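Local coordinates for enoyl-CoA hydratase (Mycobacterium avium, PDB 3OC7), which probably catalyses the reversible hydration of 2-trans-enoyl-CoA thioesters in fatty acid metabolism, as a member of the crotonase family, at residues M5-G13 with S36-H44; E145-A153 with L244-M254. All coordinates share one frame; numbering follows the deposited sequence. Where two conformers were deposited one is given.

Interaction 1: M5-G13 with S36-H44; sequences MDALVDYAG and STALVSQLH
Gln42, reaching out from the first turns of helix 37-52, meets the peptide N-H groups of Leu8 and Val9 and shows how one side-chain amide can pin the N-terminal segment to a helix. The polar part of the contact centres on OE1. Leu8 N donates to Gln42 OE1 over 2.9 Å, lying in the carbonyl plane on a lone pair, although the bond is bent (144° at the hydrogen). Val9 N adds a weak second bond to the same OE1 at 3.3 Å. The amide's other end is used too: Gln42 NE2 donates to a water, which gives a weak bond back to Ala7 O. Gln42 can span the gap because its CG stands anti to the carbonyl carbon (chi1 -68°) and the chain runs extended from there. A cis peptide bond precedes Leu8, within the bend that this amide clasps.

Apolar contacts line the same interface. Leu8 lays its CD1 branch over the start of the helix, 4.0 Å from Ala38 CB and 3.9 Å from the OG of Ser36, the N-cap residue whose hydroxyl accepts from Leu39 N. Val9 divides its methyls: CG2 slides alongside Gln42, 3.8 Å from its CB, and also approaches Leu39, whereas CG1 meets Leu43 CD2 at 3.9 Å, the two side chains crossing at about a right angle.

Strand 9-12 and the 37-44 part of helix 37-52 run nearly parallel, 17° apart, with axes 8.8 Å from each other at closest approach. The strand lies at one edge of the mixed sheet and pairs antiparallel with strand 21-26, while Leu39 touches Leu26 of that neighbour and Leu43 reaches Leu100 of helix 86-106.

Interaction 2: E145-A153 with L244-M254; sequences EARIGVAPA and LFVSDEAREGM
The backbones of 145-153 and 244-254 come near at two glycines, the CA atoms of Ile148 and Gly253 lying 4.0 Å apart and those of Gly149 and Ala250 4.4 Å. Gly149 has a positive phi (89°), and the lack of side chains at Gly149 and Gly253 lets the two backbones approach this closely. In this close fit Ala250 CA points its hydrogen almost straight at Ile148 O, a CA-H...O contact of 3.5 Å. Two waters finish the polar seam: one donates to both Ile148 O and Ala250 O, the other to Arg147 O and Gly253 O.

Beside the glycines, Val150 CG1 touches both Ala250 CB, at 3.8 Å, and Leu244 CB, at 4.0 Å. Leu244 extends its CD1 to Ala151 CB, and Ile148 CD1 meets Met254 CE at the other end.

The loop leads from strand 140-142 toward helix 156-159 and packs against the end of helix 212-245 and the start of helix 248-259. A second subunit adjoins this place, where its Ser211 and Gln213 bind Glu249 OE1.

Both segments of interaction 1 precede those of interaction 2 in the sequence; their centres lie 29 Å apart and their nearest atoms about 13 Å, so they do not meet directly. They share no strand, but helix 86-106 borders both: it packs against Leu43 and His44 of interaction 1 and against Phe245 and Val246 of interaction 2. The former fastens the edge of the mixed sheet to helix 37-52, with no other chain touching it; the latter involves a loop leaving the small parallel sheet. Together they illustrate two settings in a crotonase fold, one contact within the sheet-and-helix part, the other joining that part to the C-terminal helices beside a second subunit.

Interaction 1: M5-G13 with S36-H44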
ATOM      1  N   MET A   5     -37.598  15.946  -7.269  1.00 29.27           N
ATOM      2  CA  MET A   5     -36.364  15.810  -6.424  1.00 29.00           C
ATOM      3  C   MET A   5     -36.334  16.849  -5.297  1.00 28.52           C
ATOM      4  O   MET A   5     -36.620  18.021  -5.523  1.00 29.20           O
ATOM      5  CB  MET A   5     -35.106  15.915  -7.303  1.00 29.35           C
ATOM      6  CG  MET A   5     -33.775  15.770  -6.563  1.00 31.00           C
ATOM      7  SD  MET A   5     -32.392  15.261  -7.611  1.00 35.08           S
ATOM      8  CE  MET A   5     -32.750  13.522  -7.846  1.00 32.30           C
ATOM      9  N   ASP A   6     -35.984  16.406  -4.088  1.00 27.25           N
ATOM     10  CA  ASP A   6     -35.841  17.292  -2.923  1.00 26.63           C
ATOM     11  C   ASP A   6     -34.476  17.998  -2.859  1.00 25.79           C
ATOM     12  O   ASP A   6     -33.501  17.542  -3.468  1.00 24.86           O
ATOM     13  CB  ASP A   6     -36.053  16.493  -1.626  1.00 26.92           C
ATOM     14  CG  ASP A   6     -37.490  16.027  -1.445  1.00 28.69           C
ATOM     15  OD1 ASP A   6     -38.429  16.757  -1.845  1.00 31.08           O
ATOM     16  OD2 ASP A   6     -37.683  14.924  -0.891  1.00 30.02           O
ATOM     17  N   ALA A   7     -34.421  19.102  -2.109  1.00 24.93           N
ATOM     18  CA  ALA A   7     -33.156  19.782  -1.761  1.00 23.67           C
ATOM     19  C   ALA A   7     -33.047  19.819  -0.230  1.00 22.73           C
ATOM     20  O   ALA A   7     -34.087  19.929   0.441  1.00 23.42           O
ATOM     21  CB  ALA A   7     -33.146  21.185  -2.340  1.00 24.57           C
ATOM     22  N   LEU A   8     -31.844  19.749   0.361  1.00 21.02           N
ATOM     23  CA  LEU A   8     -30.518  19.778  -0.296  1.00 19.43           C
ATOM     24  C   LEU A   8     -29.931  18.380  -0.589  1.00 18.29           C
ATOM     25  O   LEU A   8     -28.906  18.268  -1.274  1.00 17.87           O
ATOM     26  CB  LEU A   8     -29.531  20.600   0.561  1.00 19.70           C
ATOM     27  CG  LEU A   8     -29.871  22.052   0.937  1.00 19.79           C
ATOM     28  CD1 LEU A   8     -28.857  22.594   1.919  1.00 20.17           C
ATOM     29  CD2 LEU A   8     -29.917  22.952  -0.303  1.00 19.80           C
ATOM     30  N   VAL A   9     -30.578  17.342  -0.054  1.00 16.85           N
ATOM     31  CA  VAL A   9     -30.284  15.925  -0.340  1.00 16.35           C
ATOM     32  C   VAL A   9     -31.604  15.226  -0.706  1.00 15.77           C
ATOM     33  O   VAL A   9     -32.600  15.327   0.048  1.00 16.22           O
ATOM     34  CB  VAL A   9     -29.633  15.188   0.891  1.00 15.92           C
ATOM     35  CG1 VAL A   9     -29.297  13.730   0.558  1.00 17.21           C
ATOM     36  CG2 VAL A   9     -28.387  15.919   1.390  1.00 15.56           C
ATOM     37  N   ASP A  10     -31.632  14.540  -1.853  1.00 15.53           N
ATOM     38  CA  ASP A  10     -32.816  13.734  -2.246  1.00 15.43           C
ATOM     39  C   ASP A  10     -32.647  12.248  -1.891  1.00 15.40           C
ATOM     40  O   ASP A  10     -31.556  11.698  -2.048  1.00 14.97           O
ATOM     41  CB  ASP A  10     -33.132  13.882  -3.748  1.00 16.04           C
ATOM     42  CG  ASP A  10     -34.339  13.035  -4.186  1.00 17.22           C
ATOM     43  OD1 ASP A  10     -35.498  13.440  -3.928  1.00 20.34           O
ATOM     44  OD2 ASP A  10     -34.139  11.955  -4.778  1.00 22.07           O
ATOM     45  N   TYR A  11     -33.720  11.609  -1.413  1.00 15.38           N
ATOM     46  CA  TYR A  11     -33.745  10.174  -1.066  1.00 15.99           C
ATOM     47  C   TYR A  11     -34.676   9.415  -2.008  1.00 16.27           C
ATOM     48  O   TYR A  11     -35.845   9.797  -2.160  1.00 17.16           O
ATOM     49  CB  TYR A  11     -34.229   9.979   0.383  1.00 16.23           C
ATOM     50  CG  TYR A  11     -34.205   8.523   0.868  1.00 16.30           C
ATOM     51  CD1 TYR A  11     -35.246   7.627   0.553  1.00 17.03           C
ATOM     52  CD2 TYR A  11     -33.151   8.041   1.644  1.00 16.96           C
ATOM     53  CE1 TYR A  11     -35.218   6.294   1.001  1.00 17.74           C
ATOM     54  CE2 TYR A  11     -33.112   6.712   2.089  1.00 17.69           C
ATOM     55  CZ  TYR A  11     -34.150   5.845   1.761  1.00 16.55           C
ATOM     56  OH  TYR A  11     -34.102   4.535   2.194  1.00 17.57           O
ATOM     57  N   ALA A  12     -34.158   8.357  -2.628  1.00 16.23           N
ATOM     58  CA  ALA A  12     -34.951   7.417  -3.440  1.00 16.40           C
ATOM     59  C   ALA A  12     -34.727   5.966  -2.984  1.00 16.91           C
ATOM     60  O   ALA A  12     -33.597   5.456  -3.019  1.00 16.10           O
ATOM     61  CB  ALA A  12     -34.637   7.577  -4.933  1.00 16.78           C
ATOM     62  N   GLY A  13     -35.795   5.310  -2.530  1.00 17.17           N
ATOM     63  CA  GLY A  13     -35.734   3.934  -2.014  1.00 17.76           C
ATOM     64  C   GLY A  13     -36.096   2.876  -3.053  1.00 18.62           C
ATOM     65  O   GLY A  13     -36.324   3.219  -4.217  1.00 18.81           O
ATOM     66  N   SER A  36     -22.566  22.591   3.829  1.00 18.13           N
ATOM     67  CA  SER A  36     -23.277  23.426   4.810  1.00 17.77           C
ATOM     68  C   SER A  36     -23.817  22.589   5.979  1.00 17.96           C
ATOM     69  O   SER A  36     -23.921  21.360   5.861  1.00 17.60           O
ATOM     70  CB  SER A  36     -24.431  24.169   4.121  1.00 17.83           C
ATOM     71  OG  SER A  36     -25.435  23.281   3.653  1.00 16.87           O
ATOM     72  N   THR A  37     -24.187  23.236   7.096  1.00 17.60           N
ATOM     73  CA  THR A  37     -24.769  22.536   8.254  0.70 18.01           C
ATOM     74  C   THR A  37     -26.006  21.726   7.866  1.00 17.03           C
ATOM     75  O   THR A  37     -26.170  20.570   8.280  1.00 16.73           O
ATOM     76  CB  THR A  37     -25.158  23.526   9.403  0.70 18.52           C
ATOM     77  OG1 THR A  37     -23.991  24.199   9.878  0.70 20.79           O
ATOM     78  CG2 THR A  37     -25.833  22.805  10.576  0.70 19.78           C
ATOM     79  N   ALA A  38     -26.882  22.347   7.071  1.00 16.47           N
ATOM     80  CA  ALA A  38     -28.115  21.705   6.617  1.00 15.85           C
ATOM     81  C   ALA A  38     -27.860  20.491   5.712  1.00 15.63           C
ATOM     82  O   ALA A  38     -28.494  19.442   5.886  1.00 15.38           O
ATOM     83  CB  ALA A  38     -29.033  22.722   5.907  1.00 16.33           C
ATOM     84  N   LEU A  39     -26.956  20.631   4.740  1.00 14.95           N
ATOM     85  CA  LEU A  39     -26.631  19.487   3.859  1.00 14.78           C
ATOM     86  C   LEU A  39     -26.049  18.300   4.655  1.00 14.42           C
ATOM     87  O   LEU A  39     -26.431  17.137   4.431  1.00 14.42           O
ATOM     88  CB  LEU A  39     -25.696  19.893   2.706  1.00 15.19           C
ATOM     89  CG  LEU A  39     -25.383  18.823   1.646  1.00 15.14           C
ATOM     90  CD1 LEU A  39     -25.325  19.415   0.230  1.00 16.80           C
ATOM     91  CD2 LEU A  39     -24.105  18.061   1.970  1.00 16.86           C
ATOM     92  N   VAL A  40     -25.144  18.595   5.587  1.00 13.35           N
ATOM     93  CA  VAL A  40     -24.548  17.568   6.466  1.00 13.59           C
ATOM     94  C   VAL A  40     -25.587  16.836   7.342  1.00 13.43           C
ATOM     95  O   VAL A  40     -25.601  15.601   7.387  1.00 12.96           O
ATOM     96  CB  VAL A  40     -23.368  18.158   7.304  1.00 13.27           C
ATOM     97  CG1 VAL A  40     -22.879  17.161   8.350  1.00 15.40           C
ATOM     98  CG2 VAL A  40     -22.196  18.527   6.396  1.00 14.59           C
ATOM     99  N   SER A  41     -26.490  17.572   7.998  1.00 13.38           N
ATOM    100  CA  SER A  41     -27.595  16.956   8.771  1.00 13.87           C
ATOM    101  C   SER A  41     -28.498  16.050   7.918  1.00 13.93           C
ATOM    102  O   SER A  41     -28.880  14.944   8.350  1.00 13.20           O
ATOM    103  CB  SER A  41     -28.459  18.021   9.493  1.00 14.51           C
ATOM    104  OG  SER A  41     -27.719  18.691  10.499  1.00 18.34           O
ATOM    105  N   GLN A  42     -28.830  16.520   6.709  1.00 13.00           N
ATOM    106  CA  GLN A  42     -29.659  15.733   5.790  1.00 13.36           C
ATOM    107  C   GLN A  42     -28.991  14.443   5.274  1.00 12.60           C
ATOM    108  O   GLN A  42     -29.685  13.442   5.050  1.00 13.55           O
ATOM    109  CB  GLN A  42     -30.213  16.596   4.634  1.00 13.26           C
ATOM    110  CG  GLN A  42     -31.265  17.648   5.122  1.00 16.31           C
ATOM    111  CD  GLN A  42     -31.670  18.676   4.064  1.00 19.60           C
ATOM    112  OE1 GLN A  42     -31.760  18.366   2.876  1.00 20.01           O
ATOM    113  NE2 GLN A  42     -31.953  19.904   4.507  1.00 21.32           N
ATOM    114  N   LEU A  43     -27.658  14.458   5.105  1.00 12.46           N
ATOM    115  CA  LEU A  43     -26.919  13.214   4.789  1.00 12.12           C
ATOM    116  C   LEU A  43     -26.923  12.183   5.937  1.00 11.46           C
ATOM    117  O   LEU A  43     -27.116  10.971   5.696  1.00 11.03           O
ATOM    118  CB  LEU A  43     -25.470  13.498   4.372  1.00 13.04           C
ATOM    119  CG  LEU A  43     -25.041  13.689   2.922  1.00 16.67           C
ATOM    120  CD1 LEU A  43     -23.531  13.399   2.802  1.00 18.90           C
ATOM    121  CD2 LEU A  43     -25.791  12.774   1.966  1.00 18.77           C
ATOM    122  N   HIS A  44     -26.691  12.634   7.181  1.00 11.77           N
ATOM    123  CA  HIS A  44     -26.835  11.751   8.356  1.00 11.56           C
ATOM    124  C   HIS A  44     -28.241  11.076   8.388  1.00 11.62           C
ATOM    125  O   HIS A  44     -28.354   9.846   8.557  1.00 11.20           O
ATOM    126  CB  HIS A  44     -26.563  12.500   9.689  1.00 11.74           C
ATOM    127  CG  HIS A  44     -25.101  12.737  10.008  1.00  9.39           C
ATOM    128  ND1 HIS A  44     -24.299  11.777  10.600  1.00 10.19           N
ATOM    129  CD2 HIS A  44     -24.329  13.853   9.906  1.00 10.57           C
ATOM    130  CE1 HIS A  44     -23.087  12.276  10.795  1.00 12.21           C
ATOM    131  NE2 HIS A  44     -23.075  13.528  10.374  1.00 11.73           N
TER
HETATM  132  O   HOH W   1     -33.565  22.259   2.875  1.00 40.62           O

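Interaction 2: E145-A153 with L244-M254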
ATOM      1  N   GLU A 145      -4.443  23.122  -1.163  1.00 13.81           N
ATOM      2  CA  GLU A 145      -4.366  23.650   0.218  1.00 13.33           C
ATOM      3  C   GLU A 145      -3.106  24.473   0.532  1.00 13.39           C
ATOM      4  O   GLU A 145      -3.215  25.588   1.071  1.00 13.55           O
ATOM      5  CB  GLU A 145      -4.571  22.536   1.280  1.00 12.95           C
ATOM      6  CG  GLU A 145      -6.022  22.036   1.501  1.00 14.62           C
ATOM      7  CD  GLU A 145      -6.587  21.110   0.415  1.00 16.53           C
ATOM      8  OE1 GLU A 145      -5.904  20.761  -0.575  1.00 18.62           O
ATOM      9  OE2 GLU A 145      -7.770  20.718   0.577  1.00 21.74           O
ATOM     10  N   ALA A 146      -1.926  23.957   0.177  1.00 13.06           N
ATOM     11  CA  ALA A 146      -0.660  24.656   0.483  1.00 14.30           C
ATOM     12  C   ALA A 146      -0.553  26.014  -0.213  1.00 14.94           C
ATOM     13  O   ALA A 146       0.059  26.940   0.330  1.00 14.77           O
ATOM     14  CB  ALA A 146       0.546  23.782   0.157  1.00 13.31           C
ATOM     15  N   ARG A 147      -1.158  26.129  -1.404  1.00 16.25           N
ATOM     16  CA  ARG A 147      -1.173  27.379  -2.188  1.00 17.49           C
ATOM     17  C   ARG A 147      -1.961  28.505  -1.521  1.00 17.67           C
ATOM     18  O   ARG A 147      -1.775  29.682  -1.875  1.00 18.91           O
ATOM     19  CB  ARG A 147      -1.711  27.129  -3.613  1.00 18.62           C
ATOM     20  CG  ARG A 147      -0.900  26.119  -4.411  1.00 19.21           C
ATOM     21  CD  ARG A 147      -1.267  26.097  -5.885  1.00 23.24           C
ATOM     22  NE  ARG A 147      -0.516  25.076  -6.621  1.00 23.35           N
ATOM     23  CZ  ARG A 147      -0.644  24.839  -7.925  1.00 24.64           C
ATOM     24  NH1 ARG A 147      -1.487  25.557  -8.659  1.00 26.43           N
ATOM     25  NH2 ARG A 147       0.077  23.888  -8.507  1.00 22.95           N
ATOM     26  N   ILE A 148      -2.851  28.157  -0.588  1.00 17.42           N
ATOM     27  CA  ILE A 148      -3.595  29.174   0.185  1.00 18.30           C
ATOM     28  C   ILE A 148      -3.187  29.214   1.675  1.00 17.02           C
ATOM     29  O   ILE A 148      -3.877  29.803   2.506  1.00 17.95           O
ATOM     30  CB  ILE A 148      -5.157  29.102  -0.029  1.00 18.79           C
ATOM     31  CG1 ILE A 148      -5.759  27.804   0.532  1.00 18.85           C
ATOM     32  CG2 ILE A 148      -5.525  29.303  -1.517  1.00 20.14           C
ATOM     33  CD1 ILE A 148      -7.314  27.765   0.543  1.00 19.31           C
ATOM     34  N   GLY A 149      -2.055  28.583   2.000  1.00 16.56           N
ATOM     35  CA  GLY A 149      -1.492  28.629   3.347  1.00 15.69           C
ATOM     36  C   GLY A 149      -1.922  27.594   4.374  1.00 15.53           C
ATOM     37  O   GLY A 149      -1.578  27.710   5.552  1.00 16.12           O
ATOM     38  N   VAL A 150      -2.646  26.564   3.936  1.00 14.27           N
ATOM     39  CA  VAL A 150      -3.143  25.517   4.861  1.00 13.46           C
ATOM     40  C   VAL A 150      -2.674  24.105   4.441  1.00 12.71           C
ATOM     41  O   VAL A 150      -1.716  23.991   3.657  1.00 12.69           O
ATOM     42  CB  VAL A 150      -4.693  25.634   5.128  1.00 12.76           C
ATOM     43  CG1 VAL A 150      -5.028  27.038   5.672  1.00 13.58           C
ATOM     44  CG2 VAL A 150      -5.509  25.369   3.876  1.00 14.94           C
ATOM     45  N   ALA A 151      -3.335  23.061   4.957  1.00 12.54           N
ATOM     46  CA  ALA A 151      -2.970  21.641   4.698  1.00 11.62           C
ATOM     47  C   ALA A 151      -4.218  20.741   4.658  1.00 11.84           C
ATOM     48  O   ALA A 151      -5.237  21.088   5.260  1.00 11.93           O
ATOM     49  CB  ALA A 151      -1.975  21.140   5.762  1.00 12.12           C
ATOM     50  N   PRO A 152      -4.149  19.583   3.959  1.00 11.43           N
ATOM     51  CA  PRO A 152      -5.289  18.637   3.955  1.00 11.56           C
ATOM     52  C   PRO A 152      -5.389  17.761   5.236  1.00 11.13           C
ATOM     53  O   PRO A 152      -5.300  16.520   5.165  1.00 11.24           O
ATOM     54  CB  PRO A 152      -5.054  17.796   2.678  1.00 11.74           C
ATOM     55  CG  PRO A 152      -3.773  18.335   2.014  1.00 13.11           C
ATOM     56  CD  PRO A 152      -3.066  19.164   3.045  1.00 11.72           C
ATOM     57  N   ALA A 153      -5.596  18.399   6.396  1.00 10.72           N
ATOM     58  CA  ALA A 153      -5.524  17.723   7.694  1.00 10.74           C
ATOM     59  C   ALA A 153      -6.633  16.682   7.981  1.00 10.82           C
ATOM     60  O   ALA A 153      -6.349  15.474   8.056  1.00 10.59           O
ATOM     61  CB  ALA A 153      -5.371  18.760   8.850  1.00 11.32           C
ATOM     62  N   LEU A 244      -4.478  26.584  11.615  1.00 16.49           N
ATOM     63  CA  LEU A 244      -4.077  27.034  10.286  1.00 16.84           C
ATOM     64  C   LEU A 244      -5.073  28.049   9.698  1.00 16.67           C
ATOM     65  O   LEU A 244      -4.665  29.054   9.109  1.00 16.79           O
ATOM     66  CB  LEU A 244      -3.839  25.848   9.337  1.00 16.81           C
ATOM     67  CG  LEU A 244      -2.672  24.895   9.661  1.00 16.88           C
ATOM     68  CD1 LEU A 244      -2.834  23.553   8.927  1.00 16.47           C
ATOM     69  CD2 LEU A 244      -1.297  25.527   9.345  1.00 19.08           C
ATOM     70  N   PHE A 245      -6.374  27.803   9.878  1.00 16.92           N
ATOM     71  CA  PHE A 245      -7.414  28.696   9.325  1.00 17.75           C
ATOM     72  C   PHE A 245      -7.284  30.176   9.768  1.00 18.15           C
ATOM     73  O   PHE A 245      -7.499  31.094   8.964  1.00 18.33           O
ATOM     74  CB  PHE A 245      -8.831  28.160   9.645  1.00 18.22           C
ATOM     75  CG  PHE A 245      -9.946  28.899   8.920  1.00 18.65           C
ATOM     76  CD1 PHE A 245     -10.281  28.574   7.608  1.00 21.19           C
ATOM     77  CD2 PHE A 245     -10.650  29.922   9.551  1.00 21.18           C
ATOM     78  CE1 PHE A 245     -11.296  29.255   6.933  1.00 22.67           C
ATOM     79  CE2 PHE A 245     -11.669  30.619   8.880  1.00 22.27           C
ATOM     80  CZ  PHE A 245     -11.991  30.276   7.568  1.00 22.58           C
ATOM     81  N   VAL A 246      -6.950  30.398  11.037  1.00 18.82           N
ATOM     82  CA  VAL A 246      -6.882  31.756  11.612  1.00 19.79           C
ATOM     83  C   VAL A 246      -5.482  32.410  11.539  1.00 20.42           C
ATOM     84  O   VAL A 246      -5.281  33.522  12.042  1.00 20.85           O
ATOM     85  CB  VAL A 246      -7.444  31.799  13.081  1.00 20.04           C
ATOM     86  CG1 VAL A 246      -8.874  31.271  13.138  1.00 20.58           C
ATOM     87  CG2 VAL A 246      -6.532  31.043  14.048  1.00 21.05           C
ATOM     88  N   SER A 247      -4.525  31.725  10.909  1.00 20.23           N
ATOM     89  CA  SER A 247      -3.136  32.200  10.798  1.00 20.34           C
ATOM     90  C   SER A 247      -2.946  33.339   9.797  1.00 20.93           C
ATOM     91  O   SER A 247      -3.794  33.562   8.930  1.00 20.70           O
ATOM     92  CB  SER A 247      -2.209  31.036  10.414  1.00 19.73           C
ATOM     93  OG  SER A 247      -2.409  30.651   9.059  1.00 18.93           O
ATOM     94  N   ASP A 248      -1.807  34.029   9.908  1.00 21.58           N
ATOM     95  CA  ASP A 248      -1.446  35.130   8.992  1.00 21.85           C
ATOM     96  C   ASP A 248      -1.269  34.696   7.531  1.00 21.10           C
ATOM     97  O   ASP A 248      -1.751  35.379   6.619  1.00 21.00           O
ATOM     98  CB  ASP A 248      -0.187  35.871   9.476  1.00 22.94           C
ATOM     99  CG  ASP A 248      -0.396  36.619  10.797  1.00 25.11           C
ATOM    100  OD1 ASP A 248      -1.551  36.926  11.172  1.00 28.46           O
ATOM    101  OD2 ASP A 248       0.622  36.909  11.464  1.00 29.63           O
ATOM    102  N   GLU A 249      -0.587  33.570   7.304  1.00 20.02           N
ATOM    103  CA  GLU A 249      -0.379  33.089   5.934  1.00 19.54           C
ATOM    104  C   GLU A 249      -1.669  32.616   5.256  1.00 19.17           C
ATOM    105  O   GLU A 249      -1.835  32.785   4.037  1.00 18.98           O
ATOM    106  CB  GLU A 249       0.744  32.030   5.849  1.00 19.64           C
ATOM    107  CG  GLU A 249       2.152  32.639   5.755  1.00 19.99           C
ATOM    108  CD  GLU A 249       3.288  31.625   5.842  1.00 20.77           C
ATOM    109  OE1 GLU A 249       3.181  30.500   5.290  1.00 17.47           O
ATOM    110  OE2 GLU A 249       4.321  31.971   6.456  1.00 24.28           O
ATOM    111  N   ALA A 250      -2.595  32.039   6.035  1.00 18.97           N
ATOM    112  CA  ALA A 250      -3.913  31.667   5.510  1.00 19.53           C
ATOM    113  C   ALA A 250      -4.766  32.877   5.104  1.00 20.22           C
ATOM    114  O   ALA A 250      -5.477  32.825   4.102  1.00 20.36           O
ATOM    115  CB  ALA A 250      -4.667  30.776   6.505  1.00 18.60           C
ATOM    116  N   ARG A 251      -4.679  33.970   5.866  1.00 21.54           N
ATOM    117  CA  ARG A 251      -5.397  35.203   5.532  0.70 22.70           C
ATOM    118  C   ARG A 251      -4.920  35.795   4.198  1.00 22.64           C
ATOM    119  O   ARG A 251      -5.732  36.177   3.340  1.00 23.03           O
ATOM    120  CB  ARG A 251      -5.243  36.221   6.661  0.70 23.27           C
ATOM    121  CG  ARG A 251      -5.813  35.773   7.997  0.70 25.42           C
ATOM    122  CD  ARG A 251      -7.243  36.255   8.221  0.70 29.35           C
ATOM    123  NE  ARG A 251      -7.786  35.780   9.497  0.70 31.09           N
ATOM    124  CZ  ARG A 251      -7.509  36.310  10.688  0.70 32.39           C
ATOM    125  NH1 ARG A 251      -6.686  37.348  10.799  0.70 33.50           N
ATOM    126  NH2 ARG A 251      -8.060  35.796  11.780  0.70 32.87           N
ATOM    127  N   GLU A 252      -3.597  35.870   4.028  1.00 22.65           N
ATOM    128  CA  GLU A 252      -2.994  36.364   2.788  1.00 23.33           C
ATOM    129  C   GLU A 252      -3.310  35.450   1.593  1.00 23.58           C
ATOM    130  O   GLU A 252      -3.569  35.925   0.479  1.00 22.65           O
ATOM    131  CB  GLU A 252      -1.477  36.549   2.966  1.00 23.33           C
ATOM    132  CG  GLU A 252      -0.653  36.722   1.670  1.00 24.15           C
ATOM    133  CD  GLU A 252      -0.976  37.988   0.868  1.00 25.34           C
ATOM    134  OE1 GLU A 252      -1.656  38.909   1.378  1.00 26.62           O
ATOM    135  OE2 GLU A 252      -0.526  38.054  -0.296  1.00 26.45           O
ATOM    136  N   GLY A 253      -3.291  34.136   1.825  1.00 23.85           N
ATOM    137  CA  GLY A 253      -3.603  33.174   0.767  1.00 25.38           C
ATOM    138  C   GLY A 253      -4.997  33.328   0.182  1.00 26.65           C
ATOM    139  O   GLY A 253      -5.176  33.280  -1.037  1.00 26.80           O
ATOM    140  N   MET A 254      -5.995  33.509   1.044  1.00 27.88           N
ATOM    141  CA  MET A 254      -7.375  33.637   0.569  1.00 29.78           C
ATOM    142  C   MET A 254      -7.618  35.000  -0.078  1.00 30.55           C
ATOM    143  O   MET A 254      -8.336  35.089  -1.078  1.00 31.20           O
ATOM    144  CB  MET A 254      -8.382  33.366   1.695  1.00 29.83           C
ATOM    145  CG  MET A 254      -9.855  33.378   1.251  1.00 32.68           C
ATOM    146  SD  MET A 254     -10.285  32.192  -0.051  1.00 37.97           S
ATOM    147  CE  MET A 254     -10.372  30.665   0.889  1.00 35.83           C
TER
HETATM  148  O   HOH W   2      -3.033  32.289  -2.992  1.00 27.29           O
HETATM  149  O   HOH W   3      -6.504  30.417   3.149  1.00 21.21           O